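Side-chain contacts in SusD/RagB family nutrient-binding outer membrane lipoprotein (Bacteroides vulgatus, PDB 4F7A), which probably binds mucin O-glycans at the outer membrane as a SusD-like lipoprotein with a TPR-like helical fold: residues Ala344-Ile349 with Val414-Gln419; Leu471-Asp476 with Asn487-Leu492. All coordinates share one frame; numbering follows the deposited sequence. Where two conformers were deposited one is given.

How the interactions relate
Following the chain from the N terminus, interaction 1 opens at the end of helix 334-346 and closes at the first turn of helix 416-431, bringing together the ends of a 64-residue excursion that includes helix 356-371. Interaction 2 comes later and is far more local: the loop leading into helix 475-480 meets helix 482-492 after only ten intervening residues, nearly all helical. The two contacts therefore lie in series, neither nested nor crossed, with centres 34 Å apart and nearest atoms about 20 Å apart. Interaction 1 joins two helix ends at the surface, whereas interaction 2 packs the loop before helix 475-480 on helix 482-492, beside helices 84-104 and 111-132.

Interaction 1 (Ala344-Ile349 with Val414-Gln419); sequences ASLRGI and VNQEEQ
L346 reaches across to Q416 and Q419 where the C-terminal end of helix 334-346 meets the first turn of helix 416-431, a surface contact between two helices of the TPR-like SusD fold. The leucine supplies most of the buried area. Its CD1 lies 3.2 Å from Q419 OE1 and, in one of the two Q416 conformers, also meets the amide end of that glutamine; CD2 lies 3.5 Å from the backbone Q416 O and touches Q419 CB as well. With CG anti to the backbone N (chi1 -163°), the branch extends from its helix toward both glutamines. L346 and Q416 run alongside each other, their tips pointing opposite ways.

In that same Q416 conformer a weak and doubtful bond may link Q416 NE2 to Q419 OE1 beside CD1, its N-H...O angle of 124° far from straight. Shortening L346 to an alanine would remove both methyls and is likely to open a gap beside Q419 OE1 and the Q416 carbonyl. L346 also touches L420 and I423 further along helix 416-431.

Each helix end carries its own cap. G348, with positive phi, closes helix 334-346 in a Schellman motif, its N bonded to S345 O and I349 N to A344 O. At the other helix N415 is the N-cap: its OD1 accepts from E418 N at 2.9 Å. E418 OE1 in turn takes V414 N at 3.1 Å, from above the carboxylate plane. A water that may bridge to Q416 OE1, again in one conformer alone, donates to L346 O at 2.7 Å.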
# COMPACT_ATOMS: atom_id res chain seq x y z
N ALA A 344 -16.58 -5.73 -4.45
CA ALA A 344 -16.98 -7.08 -4.86
C ALA A 344 -18.48 -7.11 -5.12
O ALA A 344 -18.93 -7.69 -6.11
CB ALA A 344 -16.56 -8.14 -3.82
N SER A 345 -19.25 -6.47 -4.25
CA SER A 345 -20.71 -6.39 -4.44
C SER A 345 -21.06 -5.60 -5.68
O SER A 345 -21.91 -6.02 -6.47
CB SER A 345 -21.38 -5.79 -3.20
OG SER A 345 -21.31 -6.72 -2.14
N LEU A 346 -20.39 -4.47 -5.88
CA LEU A 346 -20.61 -3.66 -7.08
C LEU A 346 -20.36 -4.45 -8.37
O LEU A 346 -21.05 -4.25 -9.38
CB LEU A 346 -19.73 -2.41 -7.04
CG LEU A 346 -20.11 -1.29 -7.98
CD1 LEU A 346 -21.50 -0.83 -7.66
CD2 LEU A 346 -19.08 -0.14 -7.88
N ARG A 347 -19.35 -5.32 -8.34
CA ARG A 347 -19.00 -6.16 -9.50
C ARG A 347 -19.81 -7.45 -9.60
O ARG A 347 -19.64 -8.23 -10.55
CB ARG A 347 -17.50 -6.51 -9.43
CG ARG A 347 -16.60 -5.33 -9.69
CD ARG A 347 -15.14 -5.69 -9.52
NE ARG A 347 -14.30 -4.53 -9.76
CZ ARG A 347 -13.84 -4.16 -10.96
NH1 ARG A 347 -14.08 -4.87 -12.06
NH2 ARG A 347 -13.11 -3.08 -11.07
N GLY A 348 -20.69 -7.70 -8.63
CA GLY A 348 -21.51 -8.92 -8.61
C GLY A 348 -20.74 -10.18 -8.25
O GLY A 348 -21.14 -11.30 -8.62
N ILE A 349 -19.62 -10.04 -7.54
CA ILE A 349 -18.79 -11.18 -7.22
C ILE A 349 -18.56 -11.33 -5.72
O ILE A 349 -17.59 -11.96 -5.30
CB ILE A 349 -17.46 -11.17 -8.05
CG1 ILE A 349 -16.60 -9.93 -7.74
CG2 ILE A 349 -17.78 -11.23 -9.55
CD1 ILE A 349 -15.32 -9.84 -8.62
N VAL A 414 -24.25 8.96 -10.07
CA VAL A 414 -25.03 8.92 -11.31
C VAL A 414 -24.88 7.59 -12.06
O VAL A 414 -25.70 7.26 -12.91
CB VAL A 414 -24.71 10.10 -12.25
CG1 VAL A 414 -24.94 11.44 -11.53
CG2 VAL A 414 -23.30 10.04 -12.79
N ASN A 415 -23.85 6.82 -11.76
CA ASN A 415 -23.66 5.53 -12.41
C ASN A 415 -22.72 4.68 -11.58
O ASN A 415 -22.20 5.16 -10.59
CB ASN A 415 -23.14 5.70 -13.85
CG ASN A 415 -21.87 6.55 -13.92
OD1 ASN A 415 -20.98 6.45 -13.08
ND2 ASN A 415 -21.78 7.38 -14.96
N GLN A 416 -22.49 3.44 -11.94
CA GLN A 416 -21.75 2.58 -11.05
C GLN A 416 -20.24 2.80 -11.14
O GLN A 416 -19.49 2.46 -10.20
CB GLN A 416 -22.15 1.14 -11.29
CG GLN A 416 -23.66 0.93 -11.13
CD GLN A 416 -24.02 -0.49 -10.89
OE1 GLN A 416 -23.75 -1.35 -11.73
NE2 GLN A 416 -24.65 -0.76 -9.76
N GLU A 417 -19.76 3.40 -12.23
CA GLU A 417 -18.41 3.89 -12.24
C GLU A 417 -18.18 4.97 -11.13
O GLU A 417 -17.14 4.97 -10.47
CB GLU A 417 -18.10 4.41 -13.63
CG GLU A 417 -16.71 4.76 -13.92
CD GLU A 417 -15.75 3.58 -13.93
OE1 GLU A 417 -15.96 2.59 -14.64
OE2 GLU A 417 -14.73 3.70 -13.27
N GLU A 418 -19.13 5.87 -10.94
CA GLU A 418 -19.01 6.88 -9.86
C GLU A 418 -19.11 6.18 -8.50
O GLU A 418 -18.46 6.57 -7.56
CB GLU A 418 -20.08 7.97 -9.95
CG GLU A 418 -19.76 9.09 -8.98
CD GLU A 418 -20.66 10.28 -9.02
OE1 GLU A 418 -21.55 10.39 -9.90
OE2 GLU A 418 -20.45 11.15 -8.15
N GLN A 419 -19.93 5.13 -8.41
CA GLN A 419 -19.97 4.37 -7.16
C GLN A 419 -18.62 3.75 -6.85
O GLN A 419 -18.17 3.78 -5.70
CB GLN A 419 -21.03 3.27 -7.21
CG GLN A 419 -22.46 3.75 -7.29
CD GLN A 419 -23.37 2.54 -7.50
OE1 GLN A 419 -23.20 1.76 -8.44
NE2 GLN A 419 -24.25 2.34 -6.60
O HOH W 1 -23.52 -3.76 -10.26

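Interaction 2 (Leu471-Asp476 with Asn487-Leu492); sequences LPFSQD and NLCTAL
F473 lays one face of its ring over L488, joining the loop before helix 475-480 to helix 482-492, two consecutive short helices of the SusD-like fold. The contact is a CH-pi interaction: L488 CB stands 3.7 Å from the centroid of the F473 ring, only 14° off the ring normal. Beyond CB the leucine runs obliquely across the phenylalanine. Because L488 CG is anti to its own carbonyl carbon (chi1 -74°), the two methyls lie along the CD1-CE1 side of the ring, L488 CD1 4.1 Å from F473 CD1 and L488 CD2 equally far from F473 CE1, while the far end of the ring lies against the helix backbone. There F473 CZ comes within 3.4 Å of L488 O, an oxygen that also accepts the helical bond from L492 N.

C489 and L492 approach the same ring obliquely. The C489 sulfur makes a sulfur-aromatic contact with F473, SG lying 5.3 Å from the centroid and 72° off the normal. These three helix residues thus bear on one aromatic group, which is also packed by Y485 and Y132 and makes a cation-pi contact with R470.

Beyond the ring, the loop is held by polar bonds: F473 N donates to D496 OD1, and the N-cap S474 uses OG to cap D477 N and to bond N87 of helix 84-104. L488 also touches W86 of that helix. At the ring's outer end, one turn on from L488, L492 CD2 rests 4.0 Å from F473 CE2.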
# COMPACT_ATOMS: atom_id res chain seq x y z
N LEU A 471 7.40 1.60 -11.28
CA LEU A 471 8.81 1.98 -11.19
C LEU A 471 9.64 1.09 -12.09
O LEU A 471 9.35 -0.10 -12.25
CB LEU A 471 9.32 1.88 -9.74
CG LEU A 471 8.60 2.76 -8.71
CD1 LEU A 471 9.35 2.67 -7.36
CD2 LEU A 471 8.44 4.23 -9.19
N PRO A 472 10.70 1.65 -12.68
CA PRO A 472 11.60 0.79 -13.48
C PRO A 472 12.28 -0.28 -12.65
O PRO A 472 12.44 -0.11 -11.45
CB PRO A 472 12.64 1.76 -14.04
CG PRO A 472 11.98 3.12 -13.95
CD PRO A 472 11.12 3.06 -12.70
N PHE A 473 12.70 -1.36 -13.29
CA PHE A 473 13.45 -2.40 -12.61
C PHE A 473 14.75 -1.86 -11.98
O PHE A 473 15.30 -0.83 -12.40
CB PHE A 473 13.80 -3.55 -13.58
CG PHE A 473 12.61 -4.26 -14.13
CD1 PHE A 473 11.75 -4.94 -13.29
CD2 PHE A 473 12.41 -4.34 -15.51
CE1 PHE A 473 10.68 -5.63 -13.79
CE2 PHE A 473 11.33 -5.02 -16.02
CZ PHE A 473 10.45 -5.67 -15.14
N SER A 474 15.21 -2.55 -10.95
CA SER A 474 16.45 -2.16 -10.27
C SER A 474 17.64 -2.28 -11.20
O SER A 474 17.99 -3.40 -11.60
CB SER A 474 16.70 -3.04 -9.07
OG SER A 474 18.00 -2.78 -8.55
N GLN A 475 18.32 -1.15 -11.49
CA GLN A 475 19.57 -1.20 -12.23
C GLN A 475 20.71 -1.80 -11.41
O GLN A 475 21.66 -2.30 -11.99
CB GLN A 475 19.96 0.15 -12.81
CG GLN A 475 19.13 0.51 -14.06
CD GLN A 475 19.32 -0.50 -15.19
OE1 GLN A 475 20.45 -0.80 -15.61
NE2 GLN A 475 18.21 -1.01 -15.71
N ASP A 476 20.61 -1.78 -10.08
CA ASP A 476 21.62 -2.45 -9.25
C ASP A 476 21.55 -3.96 -9.48
O ASP A 476 22.58 -4.62 -9.66
CB ASP A 476 21.44 -2.10 -7.77
CG ASP A 476 21.45 -0.60 -7.55
OD1 ASP A 476 22.53 -0.02 -7.66
OD2 ASP A 476 20.36 0.01 -7.37
N ASN A 487 15.23 -10.96 -18.99
CA ASN A 487 14.03 -11.76 -18.69
C ASN A 487 12.90 -11.00 -18.02
O ASN A 487 11.72 -11.28 -18.29
CB ASN A 487 14.39 -12.99 -17.85
CG ASN A 487 15.24 -13.98 -18.62
OD1 ASN A 487 15.24 -13.98 -19.86
ND2 ASN A 487 15.99 -14.83 -17.88
N LEU A 488 13.25 -10.06 -17.14
CA LEU A 488 12.28 -9.20 -16.50
C LEU A 488 11.61 -8.29 -17.54
O LEU A 488 10.39 -8.14 -17.54
CB LEU A 488 12.95 -8.35 -15.41
CG LEU A 488 13.32 -9.07 -14.11
CD1 LEU A 488 14.30 -8.20 -13.30
CD2 LEU A 488 12.05 -9.41 -13.29
N CYS A 489 12.42 -7.71 -18.43
CA CYS A 489 11.92 -6.91 -19.53
C CYS A 489 10.98 -7.66 -20.47
O CYS A 489 9.89 -7.15 -20.82
CB CYS A 489 13.08 -6.30 -20.32
SG CYS A 489 13.89 -4.97 -19.38
N THR A 490 11.37 -8.87 -20.86
CA THR A 490 10.49 -9.76 -21.64
C THR A 490 9.16 -10.02 -20.94
O THR A 490 8.09 -9.89 -21.56
CB THR A 490 11.20 -11.08 -21.95
OG1 THR A 490 12.39 -10.77 -22.68
CG2 THR A 490 10.29 -12.05 -22.78
N ALA A 491 9.21 -10.32 -19.65
CA ALA A 491 7.99 -10.58 -18.86
C ALA A 491 7.12 -9.34 -18.72
O ALA A 491 5.92 -9.46 -18.56
CB ALA A 491 8.34 -11.15 -17.44
N LEU A 492 7.71 -8.15 -18.76
CA LEU A 492 6.95 -6.92 -18.65
C LEU A 492 6.08 -6.66 -19.86
O LEU A 492 4.99 -6.06 -19.75
CB LEU A 492 7.88 -5.74 -18.45
CG LEU A 492 7.31 -4.35 -18.27
CD1 LEU A 492 6.44 -4.28 -17.01
CD2 LEU A 492 8.47 -3.38 -18.21